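Putative Outer membrane protein (Helicobacter pylori, PDB 6GW5) probably acts as an outer-membrane lectin that attaches the bacterium to Lewis X-type host glycans, this chain being the SabA adhesin domain without the membrane-embedded part. Local coordinates at residues S59-A64 with C150-C155; E133-A138 with L171-Q176; K259-F264 with K343-L348. All coordinates share one frame; numbering follows the deposited sequence.

Overall arrangement
The three contacts are spread along an elongated, mostly helical domain with a radius of gyration of 31 Å. Interactions 1 and 2 are neighbours, their centres 16 Å apart and their nearest atoms about 6 Å. Their segments alternate along the chain: helix 60-79 starts in interaction 1, helices 122-139 and 167-183 pair in interaction 2, and the disulfide-bearing segment 150-155 lies in the connection between those two. Interaction 3 comes later in the sequence, 27 Å from interaction 1 and 39 Å from interaction 2 between centres, with interactions 2 and 3 on opposite sides of the chain's centre. All three are structural packing within the helical domain, none assigned to a glycan-binding site here.

Interaction 1: S59-A64 with C150-C155; sequences SPIFNA and CALSGC
Phe62 and Ala151 mark the closest approach of the two backbones, CA to CA 7.0 Å, where the first turn of helix 60-79 faces a loop. That loop holds a type I turn from Ala151 to Gly154, closed by Gly154 N to Ala151 O, and the flanking Cys150 and Cys155 are tied by a disulfide. Helix 60-79 opens with an N-cap: Ser59 OG accepts from Phe62 N at 3.0 Å and 164°, and the same oxygen also bonds to Asn52 O. This short disulfide loop lies between helices 122-139 and 167-183 of the helical adhesin domain, and the contact sets it against the beginning of an earlier helix. Leu152 is the main side chain on the loop side. Its CD2 meets Ile61 CG2 at 4.2 Å, the two chains crossing at about a right angle, while its CD1 lies 4.3 Å from Phe62 CB, close to the plane of the ring at its edge. Phe62 CG is anti to the backbone N (chi1 -173°), which brings the ring's CE1 edge up to Cys150; there CE1 comes edge-on to Cys150 O at 3.5 Å. Beyond the two segments, Ile61 and Leu152 both touch Ser234 of helix 215-240, and Leu152 O accepts from Gln235 NE2.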
loop_
_atom_site.group_PDB
_atom_site.type_symbol
_atom_site.label_atom_id
_atom_site.label_comp_id
_atom_site.label_asym_id
_atom_site.label_seq_id
_atom_site.Cartn_x
_atom_site.Cartn_y
_atom_site.Cartn_z
ATOM N N SER A 59 -6.782 9.144 -8.646
ATOM C CA SER A 59 -5.677 9.079 -7.688
ATOM C C SER A 59 -5.926 8.015 -6.590
ATOM O O SER A 59 -6.829 8.143 -5.798
ATOM C CB SER A 59 -5.507 10.447 -7.027
ATOM O OG SER A 59 -4.663 10.384 -5.889
ATOM N N PRO A 60 -5.078 6.999 -6.501
ATOM C CA PRO A 60 -5.236 6.047 -5.433
ATOM C C PRO A 60 -5.246 6.685 -4.072
ATOM O O PRO A 60 -6.061 6.306 -3.214
ATOM C CB PRO A 60 -4.005 5.146 -5.552
ATOM C CG PRO A 60 -3.473 5.350 -6.901
ATOM C CD PRO A 60 -3.901 6.713 -7.341
ATOM N N ILE A 61 -4.344 7.621 -3.823
ATOM C CA ILE A 61 -4.356 8.238 -2.495
ATOM C C ILE A 61 -5.605 9.142 -2.279
ATOM O O ILE A 61 -6.219 9.134 -1.196
ATOM C CB ILE A 61 -3.044 8.948 -2.180
ATOM C CG1 ILE A 61 -1.850 7.968 -2.260
ATOM C CG2 ILE A 61 -3.083 9.569 -0.773
ATOM C CD1 ILE A 61 -1.904 6.763 -1.325
ATOM N N PHE A 62 -6.036 9.851 -3.317
ATOM C CA PHE A 62 -7.259 10.624 -3.201
ATOM C C PHE A 62 -8.375 9.691 -2.796
ATOM O O PHE A 62 -9.104 9.996 -1.872
ATOM C CB PHE A 62 -7.621 11.357 -4.495
ATOM C CG PHE A 62 -8.773 12.291 -4.341
ATOM C CD1 PHE A 62 -8.579 13.581 -3.909
ATOM C CD2 PHE A 62 -10.077 11.861 -4.579
ATOM C CE1 PHE A 62 -9.666 14.439 -3.734
ATOM C CE2 PHE A 62 -11.158 12.710 -4.428
ATOM C CZ PHE A 62 -10.957 14.008 -4.006
ATOM N N ASN A 63 -8.494 8.546 -3.477
ATOM C CA ASN A 63 -9.637 7.636 -3.288
ATOM C C ASN A 63 -9.598 7.001 -1.882
ATOM O O ASN A 63 -10.607 6.874 -1.200
ATOM C CB ASN A 63 -9.681 6.596 -4.418
ATOM C CG ASN A 63 -9.997 7.205 -5.786
ATOM O OD1 ASN A 63 -10.561 8.284 -5.867
ATOM N ND2 ASN A 63 -9.584 6.524 -6.862
ATOM N N ALA A 64 -8.407 6.667 -1.442
ATOM C CA ALA A 64 -8.199 6.205 -0.089
ATOM C C ALA A 64 -8.607 7.241 0.935
ATOM O O ALA A 64 -9.256 6.903 1.902
ATOM C CB ALA A 64 -6.751 5.772 0.102
ATOM N N CYS A 150 -9.828 18.935 -2.638
ATOM C CA CYS A 150 -9.009 19.249 -3.802
ATOM C C CYS A 150 -8.073 18.108 -4.083
ATOM O O CYS A 150 -7.739 17.320 -3.186
ATOM C CB CYS A 150 -8.181 20.502 -3.538
ATOM S SG CYS A 150 -9.251 21.917 -3.192
ATOM N N ALA A 151 -7.630 18.037 -5.326
ATOM C CA ALA A 151 -6.538 17.147 -5.672
ATOM C C ALA A 151 -5.354 17.429 -4.766
ATOM O O ALA A 151 -5.255 18.495 -4.213
ATOM C CB ALA A 151 -6.173 17.319 -7.133
ATOM N N LEU A 152 -4.484 16.449 -4.580
ATOM C CA LEU A 152 -3.348 16.595 -3.683
ATOM C C LEU A 152 -2.422 17.729 -4.088
ATOM O O LEU A 152 -1.645 18.198 -3.266
ATOM C CB LEU A 152 -2.530 15.306 -3.617
ATOM C CG LEU A 152 -2.936 14.225 -2.628
ATOM C CD1 LEU A 152 -4.233 13.605 -3.069
ATOM C CD2 LEU A 152 -1.859 13.157 -2.573
ATOM N N SER A 153 -2.506 18.151 -5.349
ATOM C CA SER A 153 -1.756 19.303 -5.860
ATOM C C SER A 153 -2.141 20.675 -5.288
ATOM O O SER A 153 -1.352 21.591 -5.396
ATOM C CB SER A 153 -1.762 19.322 -7.416
ATOM O OG SER A 153 -3.047 19.191 -7.980
ATOM N N GLY A 154 -3.346 20.798 -4.709
ATOM C CA GLY A 154 -3.824 22.001 -4.009
ATOM C C GLY A 154 -5.111 22.514 -4.630
ATOM O O GLY A 154 -5.664 21.873 -5.530
ATOM N N CYS A 155 -5.589 23.677 -4.179
ATOM C CA CYS A 155 -6.926 24.162 -4.581
ATOM C C CYS A 155 -6.949 25.264 -5.655
ATOM O O CYS A 155 -7.573 26.317 -5.497
ATOM C CB CYS A 155 -7.722 24.585 -3.335
ATOM S SG CYS A 155 -8.073 23.231 -2.159
#

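Interaction 2: E133-A138 with L171-Q176; sequences EDLQAA and LNLAQQ
Leu135 and Leu173 lie at the middle of an apolar contact between two nearly antiparallel helices, 122-139 and 167-183, in the helical bundle of the adhesin domain. The evidence is in the axes of the two short segments, which approach to 9.4 Å with their N-to-C directions at 153°, and in the register, where the CA atoms of Leu135 and Leu173 stand 6.1 Å apart. Leu173 is the side chain that reaches across. With CG anti to its carbonyl carbon and chi2 extended at 173°, it delivers CD1 onto the backbone of the other helix, 3.8 Å from Leu135 N. The same methyl also lies 4.0 Å from Asp134 CB and 4.3 Å from Ala138 CB, so one branch tip touches three residues spaced i, i+1 and i+4 along a single helical face. Segment 133-138 lies in a region, residues 121-148, predicted to form a coiled coil; the observed contact is antiparallel helix packing within the bundle. Leu135 answers from the other side, sliding past Leu173 in the opposite direction. Its CG is anti to the backbone N, and the fork divides its work: CD1 meets Leu173 CB at 4.1 Å, while CD2 meets both CA and CB of Ala174. Two more helices help to bury the pair: Leu135 also packs on Ile69, Val72 and Leu73 of helix 60-79, and Ala174 on Ile224 of helix 215-240. At the margin, Asp134 contributes its CB to the apolar contact, and its carboxylate forms a long, weak ion pair with Lys130 one turn earlier.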
loop_
_atom_site.group_PDB
_atom_site.type_symbol
_atom_site.label_atom_id
_atom_site.label_comp_id
_atom_site.label_asym_id
_atom_site.label_seq_id
_atom_site.Cartn_x
_atom_site.Cartn_y
_atom_site.Cartn_z
ATOM N N GLU A 133 -18.876 18.906 11.689
ATOM C CA GLU A 133 -19.566 19.783 10.738
ATOM C C GLU A 133 -18.578 20.297 9.713
ATOM O O GLU A 133 -18.904 20.425 8.553
ATOM C CB GLU A 133 -20.218 20.975 11.448
ATOM C CG GLU A 133 -21.524 20.648 12.144
ATOM C CD GLU A 133 -22.063 21.788 13.003
ATOM O OE1 GLU A 133 -21.416 22.853 13.149
ATOM O OE2 GLU A 133 -23.165 21.604 13.550
ATOM N N ASP A 134 -17.378 20.616 10.177
ATOM C CA ASP A 134 -16.316 21.125 9.314
ATOM C C ASP A 134 -15.871 20.050 8.322
ATOM O O ASP A 134 -15.738 20.311 7.123
ATOM C CB ASP A 134 -15.127 21.637 10.166
ATOM C CG ASP A 134 -15.406 23.011 10.832
ATOM O OD1 ASP A 134 -16.416 23.684 10.462
ATOM O OD2 ASP A 134 -14.593 23.399 11.727
ATOM N N LEU A 135 -15.650 18.842 8.848
ATOM C CA LEU A 135 -15.194 17.734 8.059
ATOM C C LEU A 135 -16.233 17.354 7.045
ATOM O O LEU A 135 -15.884 16.995 5.929
ATOM C CB LEU A 135 -14.852 16.564 8.943
ATOM C CG LEU A 135 -14.362 15.313 8.233
ATOM C CD1 LEU A 135 -13.098 15.599 7.461
ATOM C CD2 LEU A 135 -14.097 14.214 9.250
ATOM N N GLN A 136 -17.506 17.453 7.422
ATOM C CA GLN A 136 -18.607 17.226 6.484
ATOM C C GLN A 136 -18.522 18.225 5.315
ATOM O O GLN A 136 -18.532 17.822 4.124
ATOM C CB GLN A 136 -19.964 17.293 7.198
ATOM C CG GLN A 136 -21.184 17.088 6.313
ATOM C CD GLN A 136 -21.096 15.806 5.525
ATOM O OE1 GLN A 136 -20.950 15.843 4.315
ATOM N NE2 GLN A 136 -21.135 14.672 6.208
ATOM N N ALA A 137 -18.420 19.506 5.659
ATOM C CA ALA A 137 -18.303 20.595 4.671
ATOM C C ALA A 137 -17.079 20.438 3.791
ATOM O O ALA A 137 -17.135 20.704 2.615
ATOM C CB ALA A 137 -18.225 21.924 5.381
ATOM N N ALA A 138 -15.981 20.024 4.396
ATOM C CA ALA A 138 -14.755 19.758 3.697
ATOM C C ALA A 138 -14.901 18.632 2.688
ATOM O O ALA A 138 -14.262 18.679 1.644
ATOM C CB ALA A 138 -13.632 19.449 4.692
ATOM N N LEU A 171 -7.918 15.535 6.666
ATOM C CA LEU A 171 -7.264 14.554 7.518
ATOM C C LEU A 171 -6.955 15.086 8.923
ATOM O O LEU A 171 -7.034 14.346 9.886
ATOM C CB LEU A 171 -6.002 14.033 6.857
ATOM C CG LEU A 171 -6.229 13.048 5.700
ATOM C CD1 LEU A 171 -4.913 12.810 4.977
ATOM C CD2 LEU A 171 -6.805 11.712 6.158
ATOM N N ASN A 172 -6.594 16.369 9.036
ATOM C CA ASN A 172 -6.271 16.965 10.329
ATOM C C ASN A 172 -7.560 17.080 11.150
ATOM O O ASN A 172 -7.556 16.798 12.360
ATOM C CB ASN A 172 -5.581 18.327 10.145
ATOM C CG ASN A 172 -4.634 18.656 11.286
ATOM O OD1 ASN A 172 -5.009 19.374 12.215
ATOM N ND2 ASN A 172 -3.402 18.135 11.225
ATOM N N LEU A 173 -8.653 17.453 10.471
ATOM C CA LEU A 173 -9.949 17.510 11.110
ATOM C C LEU A 173 -10.264 16.145 11.661
ATOM O O LEU A 173 -10.483 15.998 12.849
ATOM C CB LEU A 173 -11.042 17.989 10.140
ATOM C CG LEU A 173 -10.937 19.464 9.686
ATOM C CD1 LEU A 173 -11.959 19.788 8.612
ATOM C CD2 LEU A 173 -11.137 20.429 10.850
ATOM N N ALA A 174 -10.241 15.154 10.794
ATOM C CA ALA A 174 -10.517 13.792 11.187
ATOM C C ALA A 174 -9.656 13.359 12.334
ATOM O O ALA A 174 -10.124 12.686 13.244
ATOM C CB ALA A 174 -10.307 12.844 9.997
ATOM N N GLN A 175 -8.372 13.695 12.275
ATOM C CA GLN A 175 -7.418 13.324 13.346
ATOM C C GLN A 175 -7.862 13.902 14.692
ATOM O O GLN A 175 -7.778 13.230 15.715
ATOM C CB GLN A 175 -6.010 13.808 13.001
ATOM C CG GLN A 175 -4.957 13.616 14.096
ATOM C CD GLN A 175 -4.317 12.258 13.953
ATOM O OE1 GLN A 175 -3.249 12.153 13.365
ATOM N NE2 GLN A 175 -4.995 11.197 14.409
ATOM N N GLN A 176 -8.304 15.154 14.667
ATOM C CA GLN A 176 -8.703 15.839 15.893
ATOM C C GLN A 176 -9.964 15.242 16.494
ATOM O O GLN A 176 -10.034 14.972 17.707
ATOM C CB GLN A 176 -8.913 17.317 15.629
ATOM C CG GLN A 176 -7.607 18.084 15.566
ATOM C CD GLN A 176 -7.852 19.503 15.172
ATOM O OE1 GLN A 176 -8.363 20.288 15.966
ATOM N NE2 GLN A 176 -7.571 19.838 13.935
#

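Interaction 3: K259-F264 with K343-L348; sequences KDIYAF and KDVYNL
A tilted, offset face-to-face stack of Tyr262 and Tyr346 joins helix 255-283 to the C-terminal end of helix 317-346 in the helical adhesin domain. The ring centroids are 4.3 Å apart and the planes are inclined at 27°. The offset is evident from Tyr262 CD2, an edge atom rather than the ring centre, standing 3.5 Å above the plane of Tyr346, over its middle; Tyr346 CD2 in turn lies over a face of Tyr262. Both side chains leave their helices with CG anti to the backbone N (chi1 178° in Tyr262, -176° in Tyr346), which turns both rings into the interface, where they overlap. The two side chains run obliquely to each other, and Tyr262 OH and Tyr346 OH end 6.4 Å apart. The backbones run past each other in opposite senses: the nearest CA pairs are Lys259 with Tyr346 and Tyr262 with Lys343, each 6.0 Å apart. Each tyrosine also has a lysine alkyl chain beside it. Lys259 CG comes to the edge of the Tyr346 ring, near its plane, 3.9 Å from Tyr346 CE1. Lys343 runs alongside Tyr262 in the same direction, its CG 3.7 Å from Tyr262 CE1 and oblique to the ring. Both approaches are made by methylene carbons. Lys343 also touches a crystal neighbour, so its bent chain may owe something to the lattice. On another flank, Ile261 and Val345 cross at about a right angle and continue the packing onto helix 35-54, where Ile261 touches Leu42 and Val345 touches Val38. Asp344 ties this part of helix 317-346 to Ser28 and Asn31 of helix 3-32. At the apolar flank the closest atoms are Ile261 CG2 and Val345 CG1, 4.2 Å apart.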
loop_
_atom_site.group_PDB
_atom_site.type_symbol
_atom_site.label_atom_id
_atom_site.label_comp_id
_atom_site.label_asym_id
_atom_site.label_seq_id
_atom_site.Cartn_x
_atom_site.Cartn_y
_atom_site.Cartn_z
ATOM N N LYS A 259 20.520 6.089 -9.709
ATOM C CA LYS A 259 20.110 6.234 -8.308
ATOM C C LYS A 259 18.704 6.787 -8.184
ATOM O O LYS A 259 17.920 6.328 -7.377
ATOM C CB LYS A 259 21.066 7.148 -7.514
ATOM C CG LYS A 259 22.199 6.366 -6.846
ATOM C CD LYS A 259 23.604 6.983 -6.981
ATOM C CE LYS A 259 24.703 5.900 -6.869
ATOM N NZ LYS A 259 24.738 5.161 -5.571
ATOM N N ASP A 260 18.398 7.779 -8.988
ATOM C CA ASP A 260 17.131 8.468 -8.859
ATOM C C ASP A 260 15.953 7.642 -9.300
ATOM O O ASP A 260 14.940 7.645 -8.662
ATOM C CB ASP A 260 17.135 9.761 -9.705
ATOM C CG ASP A 260 18.044 10.854 -9.124
ATOM O OD1 ASP A 260 18.567 10.704 -7.970
ATOM O OD2 ASP A 260 18.227 11.857 -9.854
ATOM N N ILE A 261 16.070 6.982 -10.433
ATOM C CA ILE A 261 14.976 6.200 -10.904
ATOM C C ILE A 261 14.612 5.115 -9.878
ATOM O O ILE A 261 13.455 4.743 -9.710
ATOM C CB ILE A 261 15.263 5.616 -12.328
ATOM C CG1 ILE A 261 13.952 5.184 -13.010
ATOM C CG2 ILE A 261 16.280 4.468 -12.292
ATOM C CD1 ILE A 261 14.054 4.809 -14.479
ATOM N N TYR A 262 15.607 4.564 -9.230
ATOM C CA TYR A 262 15.352 3.487 -8.295
ATOM C C TYR A 262 14.665 3.975 -7.034
ATOM O O TYR A 262 13.735 3.392 -6.578
ATOM C CB TYR A 262 16.659 2.862 -7.925
ATOM C CG TYR A 262 16.563 1.767 -6.920
ATOM C CD1 TYR A 262 15.780 0.672 -7.136
ATOM C CD2 TYR A 262 17.318 1.816 -5.786
ATOM C CE1 TYR A 262 15.712 -0.345 -6.191
ATOM C CE2 TYR A 262 17.259 0.820 -4.855
ATOM C CZ TYR A 262 16.480 -0.266 -5.073
ATOM O OH TYR A 262 16.453 -1.225 -4.108
ATOM N N ALA A 263 15.139 5.085 -6.521
ATOM C CA ALA A 263 14.483 5.773 -5.427
ATOM C C ALA A 263 13.060 6.143 -5.821
ATOM O O ALA A 263 12.120 5.929 -5.068
ATOM C CB ALA A 263 15.262 7.030 -5.060
ATOM N N PHE A 264 12.912 6.678 -7.026
ATOM C CA PHE A 264 11.600 7.101 -7.529
ATOM C C PHE A 264 10.655 5.916 -7.573
ATOM O O PHE A 264 9.540 5.995 -7.093
ATOM C CB PHE A 264 11.793 7.705 -8.894
ATOM C CG PHE A 264 10.588 8.311 -9.486
ATOM C CD1 PHE A 264 9.962 9.348 -8.868
ATOM C CD2 PHE A 264 10.134 7.891 -10.740
ATOM C CE1 PHE A 264 8.870 9.939 -9.458
ATOM C CE2 PHE A 264 9.054 8.485 -11.331
ATOM C CZ PHE A 264 8.407 9.507 -10.686
ATOM N N LYS A 343 15.359 -1.493 -10.773
ATOM C CA LYS A 343 16.330 -2.192 -9.962
ATOM C C LYS A 343 17.440 -2.629 -10.862
ATOM O O LYS A 343 18.577 -2.455 -10.569
ATOM C CB LYS A 343 15.688 -3.399 -9.306
ATOM C CG LYS A 343 16.088 -3.662 -7.897
ATOM C CD LYS A 343 15.436 -4.928 -7.404
ATOM C CE LYS A 343 16.339 -5.808 -6.536
ATOM N NZ LYS A 343 17.503 -5.145 -5.890
ATOM N N ASP A 344 17.091 -3.204 -11.980
ATOM C CA ASP A 344 18.113 -3.593 -13.001
ATOM C C ASP A 344 18.975 -2.424 -13.441
ATOM O O ASP A 344 20.196 -2.560 -13.548
ATOM C CB ASP A 344 17.473 -4.248 -14.226
ATOM C CG ASP A 344 16.998 -5.684 -13.958
ATOM O OD1 ASP A 344 17.600 -6.386 -13.110
ATOM O OD2 ASP A 344 15.992 -6.094 -14.583
ATOM N N VAL A 345 18.370 -1.268 -13.613
ATOM C CA VAL A 345 19.162 -0.077 -13.933
ATOM C C VAL A 345 20.091 0.301 -12.777
ATOM O O VAL A 345 21.282 0.553 -12.991
ATOM C CB VAL A 345 18.286 1.118 -14.325
ATOM C CG1 VAL A 345 19.115 2.373 -14.521
ATOM C CG2 VAL A 345 17.536 0.794 -15.606
ATOM N N TYR A 346 19.581 0.286 -11.553
ATOM C CA TYR A 346 20.409 0.597 -10.379
ATOM C C TYR A 346 21.530 -0.418 -10.241
ATOM O O TYR A 346 22.630 -0.083 -9.836
ATOM C CB TYR A 346 19.542 0.624 -9.104
ATOM C CG TYR A 346 20.210 1.016 -7.779
ATOM C CD1 TYR A 346 20.383 2.350 -7.417
ATOM C CD2 TYR A 346 20.583 0.043 -6.854
ATOM C CE1 TYR A 346 20.979 2.701 -6.213
ATOM C CE2 TYR A 346 21.172 0.367 -5.633
ATOM C CZ TYR A 346 21.370 1.698 -5.320
ATOM O OH TYR A 346 21.945 2.020 -4.128
ATOM N N ASN A 347 21.271 -1.667 -10.543
ATOM C CA ASN A 347 22.317 -2.605 -10.330
ATOM C C ASN A 347 23.207 -2.845 -11.519
ATOM O O ASN A 347 24.029 -3.751 -11.442
ATOM C CB ASN A 347 21.777 -3.918 -9.839
ATOM C CG ASN A 347 21.043 -3.818 -8.542
ATOM O OD1 ASN A 347 20.084 -4.543 -8.338
ATOM N ND2 ASN A 347 21.522 -3.028 -7.633
ATOM N N LEU A 348 23.136 -2.019 -12.570
ATOM C CA LEU A 348 23.887 -2.327 -13.786
ATOM C C LEU A 348 25.355 -2.516 -13.522
ATOM O O LEU A 348 25.942 -3.528 -13.925
ATOM C CB LEU A 348 23.660 -1.303 -14.916
ATOM C CG LEU A 348 24.439 -1.543 -16.240
ATOM C CD1 LEU A 348 24.198 -2.957 -16.758
ATOM C CD2 LEU A 348 24.094 -0.509 -17.323
#